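Local coordinates for YjbQ family protein (Sulfolobus solfataricus, PDB 1VPH), which is of unknown function but belongs to the UPF0047 (YjbQ) family, assembles as a trimer and binds a metal ion modelled as potassium, at residues G49-V63 with H101-V115. Sequence-based numbering, arbitrary orientation.
Sequences GICLIFVAHSTAAIV and HLGATFLGAERVFPV. With K (potassium ion), chain K; PO4 (phosphate ion), chain L.
T59 CG2 sits over one face of the H101 imidazole, 3.5 Å from the ring centroid and 14° off its normal, a CH-pi contact; S58 OG lies at the ring's edge, not hydrogen-bonded to it but donating to PO4 O2 at 2.7 Å. PO4 O3 lies in plane at the H57 ring edge, bonded to ND1 (3.0 Å, 163°). At the F54 ring's edge, E110 CB is 3.8 Å from CD1. Setting T59 OG1 between the backbone N and carbonyl carbon (chi1 64°) sends CG2 to H101 and the hydroxyl to the phosphate, with OG1 2.8 Å from PO4 O4. H101 NE2 lies 2.2 Å from the ion modelled as potassium, short for that metal, so its identity is doubtful; H91, D95, N97 and a water are further ligands. H101 ND1 is hydrogen-bonded to N65 of the second subunit, fixing the ring's rotation. The R111 guanidinium carries I62 O over one face, not hydrogen-bonded; in its plane NH1 and NH2 both grip L107 O, and NH1 also reaches E110 O. This holds the turn from helix 98-107 into strand 110-116, where I62 N bonds to G108 O at 3.2 Å. S58 and T59 N-H groups and hydroxyls, H57, R137 and R140 thus form an anion-accepting pocket beside the metal, probably a binding or active site of unknown function.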
loop_
_atom_site.group_PDB
_atom_site.type_symbol
_atom_site.label_atom_id
_atom_site.label_comp_id
_atom_site.label_asym_id
_atom_site.label_seq_id
_atom_site.Cartn_x
_atom_site.Cartn_y
_atom_site.Cartn_z
ATOM N N GLY C 49 13.793 1.944 -12.383
ATOM C CA GLY C 49 12.372 1.818 -12.545
ATOM C C GLY C 49 11.728 1.412 -11.242
ATOM O O GLY C 49 12.184 1.831 -10.158
ATOM N N ILE C 50 10.688 0.608 -11.356
ATOM C CA ILE C 50 9.973 0.132 -10.206
ATOM C C ILE C 50 9.774 -1.368 -10.302
ATOM O O ILE C 50 9.828 -1.959 -11.384
ATOM C CB ILE C 50 8.604 0.834 -10.001
ATOM C CG1 ILE C 50 7.712 0.680 -11.225
ATOM C CG2 ILE C 50 8.810 2.332 -9.717
ATOM C CD1 ILE C 50 6.261 0.990 -10.962
ATOM N N CYS C 51 9.580 -1.991 -9.142
ATOM C CA CYS C 51 9.285 -3.405 -9.098
ATOM C C CYS C 51 7.975 -3.527 -8.289
ATOM O O CYS C 51 7.935 -3.147 -7.093
ATOM C CB CYS C 51 10.409 -4.165 -8.460
ATOM S SG CYS C 51 10.026 -5.896 -8.131
ATOM N N LEU C 52 6.936 -4.008 -8.967
ATOM C CA LEU C 52 5.661 -4.354 -8.400
ATOM C C LEU C 52 5.625 -5.839 -8.054
ATOM O O LEU C 52 5.849 -6.685 -8.901
ATOM C CB LEU C 52 4.534 -4.062 -9.419
ATOM C CG LEU C 52 3.096 -4.437 -9.039
ATOM C CD1 LEU C 52 2.589 -3.647 -7.794
ATOM C CD2 LEU C 52 2.085 -4.257 -10.188
ATOM N N ILE C 53 5.308 -6.148 -6.798
ATOM C CA ILE C 53 5.141 -7.513 -6.338
ATOM C C ILE C 53 3.696 -7.645 -5.873
ATOM O O ILE C 53 3.291 -6.964 -4.916
ATOM C CB ILE C 53 6.076 -7.778 -5.129
ATOM C CG1 ILE C 53 7.529 -7.474 -5.491
ATOM C CG2 ILE C 53 5.908 -9.207 -4.625
ATOM C CD1 ILE C 53 8.067 -6.227 -4.855
ATOM N N PHE C 54 2.934 -8.494 -6.543
ATOM C CA PHE C 54 1.449 -8.476 -6.514
ATOM C C PHE C 54 0.896 -9.896 -6.429
ATOM O O PHE C 54 1.364 -10.783 -7.141
ATOM C CB PHE C 54 0.927 -7.743 -7.746
ATOM C CG PHE C 54 -0.579 -7.755 -7.896
ATOM C CD1 PHE C 54 -1.384 -6.756 -7.334
ATOM C CD2 PHE C 54 -1.212 -8.770 -8.600
ATOM C CE1 PHE C 54 -2.766 -6.815 -7.481
ATOM C CE2 PHE C 54 -2.619 -8.808 -8.728
ATOM C CZ PHE C 54 -3.369 -7.817 -8.184
ATOM N N VAL C 55 -0.065 -10.097 -5.523
ATOM C CA VAL C 55 -0.818 -11.368 -5.472
ATOM C C VAL C 55 -2.243 -11.127 -5.929
ATOM O O VAL C 55 -2.977 -10.239 -5.460
ATOM C CB VAL C 55 -0.816 -12.044 -4.113
ATOM C CG1 VAL C 55 0.566 -12.368 -3.699
ATOM C CG2 VAL C 55 -1.423 -11.191 -3.094
ATOM N N ALA C 56 -2.659 -11.960 -6.842
ATOM C CA ALA C 56 -4.028 -11.935 -7.350
ATOM C C ALA C 56 -4.943 -12.834 -6.505
ATOM O O ALA C 56 -5.571 -13.769 -7.037
ATOM C CB ALA C 56 -4.058 -12.409 -8.788
ATOM N N HIS C 57 -4.919 -12.646 -5.203
ATOM C CA HIS C 57 -5.555 -13.539 -4.259
ATOM C C HIS C 57 -6.204 -12.617 -3.256
ATOM O O HIS C 57 -5.669 -11.555 -2.966
ATOM C CB HIS C 57 -4.498 -14.382 -3.526
ATOM C CG HIS C 57 -3.761 -15.366 -4.374
ATOM N ND1 HIS C 57 -4.370 -16.455 -4.946
ATOM C CD2 HIS C 57 -2.442 -15.465 -4.682
ATOM C CE1 HIS C 57 -3.468 -17.172 -5.592
ATOM N NE2 HIS C 57 -2.287 -16.600 -5.437
ATOM N N SER C 58 -7.362 -12.993 -2.730
ATOM C CA SER C 58 -8.039 -12.147 -1.774
ATOM C C SER C 58 -7.825 -12.605 -0.315
ATOM O O SER C 58 -8.304 -11.915 0.616
ATOM C CB SER C 58 -9.516 -12.125 -2.141
ATOM O OG SER C 58 -10.081 -13.404 -1.864
ATOM N N THR C 59 -7.086 -13.694 -0.096
ATOM C CA THR C 59 -6.826 -14.197 1.260
ATOM C C THR C 59 -5.320 -14.373 1.533
ATOM O O THR C 59 -4.895 -15.049 2.472
ATOM C CB THR C 59 -7.596 -15.509 1.478
ATOM O OG1 THR C 59 -7.117 -16.498 0.592
ATOM C CG2 THR C 59 -9.078 -15.278 1.283
ATOM N N ALA C 60 -4.537 -13.715 0.697
ATOM C CA ALA C 60 -3.129 -13.545 0.891
ATOM C C ALA C 60 -2.725 -12.090 0.636
ATOM O O ALA C 60 -3.495 -11.275 0.080
ATOM C CB ALA C 60 -2.338 -14.496 -0.011
ATOM N N ALA C 61 -1.522 -11.742 1.087
ATOM C CA ALA C 61 -1.030 -10.380 0.942
ATOM C C ALA C 61 0.472 -10.381 0.699
ATOM O O ALA C 61 1.126 -11.419 0.783
ATOM C CB ALA C 61 -1.374 -9.522 2.187
ATOM N N ILE C 62 1.011 -9.189 0.423
ATOM C CA ILE C 62 2.476 -8.991 0.263
ATOM C C ILE C 62 2.888 -7.938 1.235
ATOM O O ILE C 62 2.234 -6.893 1.279
ATOM C CB ILE C 62 2.833 -8.530 -1.158
ATOM C CG1 ILE C 62 2.518 -9.649 -2.207
ATOM C CG2 ILE C 62 4.309 -8.143 -1.254
ATOM C CD1 ILE C 62 3.397 -10.966 -2.045
ATOM N N VAL C 63 3.904 -8.225 2.081
ATOM C CA VAL C 63 4.440 -7.227 3.007
ATOM C C VAL C 63 5.948 -7.186 2.930
ATOM O O VAL C 63 6.568 -8.045 2.339
ATOM C CB VAL C 63 3.982 -7.424 4.499
ATOM C CG1 VAL C 63 2.493 -7.330 4.593
ATOM C CG2 VAL C 63 4.526 -8.729 5.088
ATOM N N HIS C 101 -9.730 -12.690 4.476
ATOM C CA HIS C 101 -10.105 -11.580 3.605
ATOM C C HIS C 101 -9.881 -10.208 4.289
ATOM O O HIS C 101 -9.409 -9.264 3.670
ATOM C CB HIS C 101 -11.587 -11.654 3.255
ATOM C CG HIS C 101 -11.950 -12.805 2.360
ATOM N ND1 HIS C 101 -11.683 -12.788 1.012
ATOM C CD2 HIS C 101 -12.578 -13.973 2.612
ATOM C CE1 HIS C 101 -12.143 -13.895 0.465
ATOM N NE2 HIS C 101 -12.671 -14.647 1.421
ATOM N N LEU C 102 -10.212 -10.113 5.576
ATOM C CA LEU C 102 -9.984 -8.882 6.336
ATOM C C LEU C 102 -8.516 -8.513 6.424
ATOM O O LEU C 102 -8.163 -7.398 6.172
ATOM C CB LEU C 102 -10.602 -9.023 7.723
ATOM C CG LEU C 102 -12.129 -9.162 7.813
ATOM C CD1 LEU C 102 -12.583 -9.319 9.277
ATOM C CD2 LEU C 102 -12.836 -8.013 7.210
ATOM N N GLY C 103 -7.669 -9.478 6.762
ATOM C CA GLY C 103 -6.223 -9.251 6.829
ATOM C C GLY C 103 -5.660 -8.792 5.514
ATOM O O GLY C 103 -4.871 -7.861 5.447
ATOM N N ALA C 104 -6.044 -9.468 4.445
ATOM C CA ALA C 104 -5.525 -9.148 3.119
ATOM C C ALA C 104 -5.996 -7.753 2.690
ATOM O O ALA C 104 -5.249 -6.973 2.107
ATOM C CB ALA C 104 -5.974 -10.157 2.122
ATOM N N THR C 105 -7.243 -7.434 3.012
ATOM C CA THR C 105 -7.823 -6.119 2.682
ATOM C C THR C 105 -6.977 -5.002 3.323
ATOM O O THR C 105 -6.692 -4.000 2.681
ATOM C CB THR C 105 -9.297 -6.008 3.149
ATOM O OG1 THR C 105 -10.146 -6.911 2.410
ATOM C CG2 THR C 105 -9.813 -4.612 2.991
ATOM N N PHE C 106 -6.644 -5.147 4.596
ATOM C CA PHE C 106 -5.806 -4.170 5.309
ATOM C C PHE C 106 -4.376 -4.168 4.844
ATOM O O PHE C 106 -3.803 -3.107 4.699
ATOM C CB PHE C 106 -5.846 -4.393 6.803
ATOM C CG PHE C 106 -6.996 -3.697 7.478
ATOM C CD1 PHE C 106 -8.286 -4.201 7.370
ATOM C CD2 PHE C 106 -6.787 -2.504 8.171
ATOM C CE1 PHE C 106 -9.358 -3.529 7.968
ATOM C CE2 PHE C 106 -7.834 -1.864 8.788
ATOM C CZ PHE C 106 -9.128 -2.393 8.681
ATOM N N LEU C 107 -3.796 -5.348 4.612
ATOM C CA LEU C 107 -2.348 -5.437 4.365
ATOM C C LEU C 107 -2.039 -4.978 2.965
ATOM O O LEU C 107 -0.980 -4.424 2.721
ATOM C CB LEU C 107 -1.873 -6.842 4.561
ATOM C CG LEU C 107 -1.857 -7.251 6.057
ATOM C CD1 LEU C 107 -1.632 -8.732 6.265
ATOM C CD2 LEU C 107 -0.816 -6.402 6.798
ATOM N N GLY C 108 -2.915 -5.336 2.053
ATOM C CA GLY C 108 -2.747 -5.033 0.640
ATOM C C GLY C 108 -2.179 -6.223 -0.162
ATOM O O GLY C 108 -1.327 -6.984 0.311
ATOM N N ALA C 109 -2.591 -6.299 -1.420
ATOM C CA ALA C 109 -2.108 -7.331 -2.350
ATOM C C ALA C 109 -0.745 -7.063 -2.936
ATOM O O ALA C 109 -0.183 -7.966 -3.607
ATOM C CB ALA C 109 -3.058 -7.415 -3.490
ATOM N N GLU C 110 -0.239 -5.832 -2.780
ATOM C CA GLU C 110 1.001 -5.432 -3.501
ATOM C C GLU C 110 1.930 -4.580 -2.709
ATOM O O GLU C 110 1.492 -3.881 -1.788
ATOM C CB GLU C 110 0.690 -4.731 -4.805
ATOM C CG GLU C 110 0.464 -3.220 -4.778
ATOM C CD GLU C 110 -0.992 -2.808 -4.488
ATOM O OE1 GLU C 110 -1.907 -3.643 -4.663
ATOM O OE2 GLU C 110 -1.209 -1.622 -4.108
ATOM N N ARG C 111 3.209 -4.646 -3.070
ATOM C CA ARG C 111 4.152 -3.692 -2.620
ATOM C C ARG C 111 4.957 -3.241 -3.841
ATOM O O ARG C 111 5.118 -3.972 -4.797
ATOM C CB ARG C 111 5.042 -4.283 -1.535
ATOM C CG ARG C 111 4.426 -4.501 -0.184
ATOM C CD ARG C 111 3.916 -3.202 0.450
ATOM N NE ARG C 111 3.412 -3.489 1.784
ATOM C CZ ARG C 111 2.170 -3.813 2.094
ATOM N NH1 ARG C 111 1.234 -3.896 1.172
ATOM N NH2 ARG C 111 1.857 -4.033 3.374
ATOM N N VAL C 112 5.403 -2.011 -3.801
ATOM C CA VAL C 112 6.160 -1.405 -4.928
ATOM C C VAL C 112 7.520 -0.957 -4.385
ATOM O O VAL C 112 7.588 -0.282 -3.327
ATOM C CB VAL C 112 5.444 -0.250 -5.550
ATOM C CG1 VAL C 112 6.257 0.350 -6.695
ATOM C CG2 VAL C 112 4.077 -0.697 -6.024
ATOM N N PHE C 113 8.588 -1.407 -5.035
ATOM C CA PHE C 113 9.955 -1.057 -4.632
ATOM C C PHE C 113 10.632 -0.247 -5.764
ATOM O O PHE C 113 10.314 -0.443 -6.942
ATOM C CB PHE C 113 10.811 -2.298 -4.365
ATOM C CG PHE C 113 10.559 -2.961 -3.047
ATOM C CD1 PHE C 113 9.405 -3.655 -2.838
ATOM C CD2 PHE C 113 11.505 -2.875 -2.026
ATOM C CE1 PHE C 113 9.152 -4.237 -1.625
ATOM C CE2 PHE C 113 11.271 -3.462 -0.810
ATOM C CZ PHE C 113 10.092 -4.161 -0.612
ATOM N N PRO C 114 11.574 0.647 -5.395
ATOM C CA PRO C 114 12.367 1.245 -6.436
ATOM C C PRO C 114 13.390 0.237 -6.941
ATOM O O PRO C 114 13.787 -0.660 -6.209
ATOM C CB PRO C 114 13.107 2.408 -5.746
ATOM C CG PRO C 114 12.509 2.522 -4.393
ATOM C CD PRO C 114 11.993 1.141 -4.083
ATOM N N VAL C 115 13.759 0.407 -8.200
ATOM C CA VAL C 115 14.857 -0.304 -8.831
ATOM C C VAL C 115 15.810 0.767 -9.331
ATOM O O VAL C 115 15.411 1.666 -10.045
ATOM C CB VAL C 115 14.359 -1.215 -9.977
ATOM C CG1 VAL C 115 15.560 -1.829 -10.761
ATOM C CG2 VAL C 115 13.472 -2.291 -9.434
HETATM K K K K . -13.873 -16.510 1.350
HETATM P P PO4 L . -8.060 -16.389 -3.079
HETATM O O1 PO4 L . -8.764 -17.590 -2.593
HETATM O O2 PO4 L . -9.043 -15.300 -3.508
HETATM O O3 PO4 L . -7.299 -16.686 -4.353
HETATM O O4 PO4 L . -6.969 -15.953 -2.133
HETATM O O HOH W 1 -14.962 -16.132 -0.333
#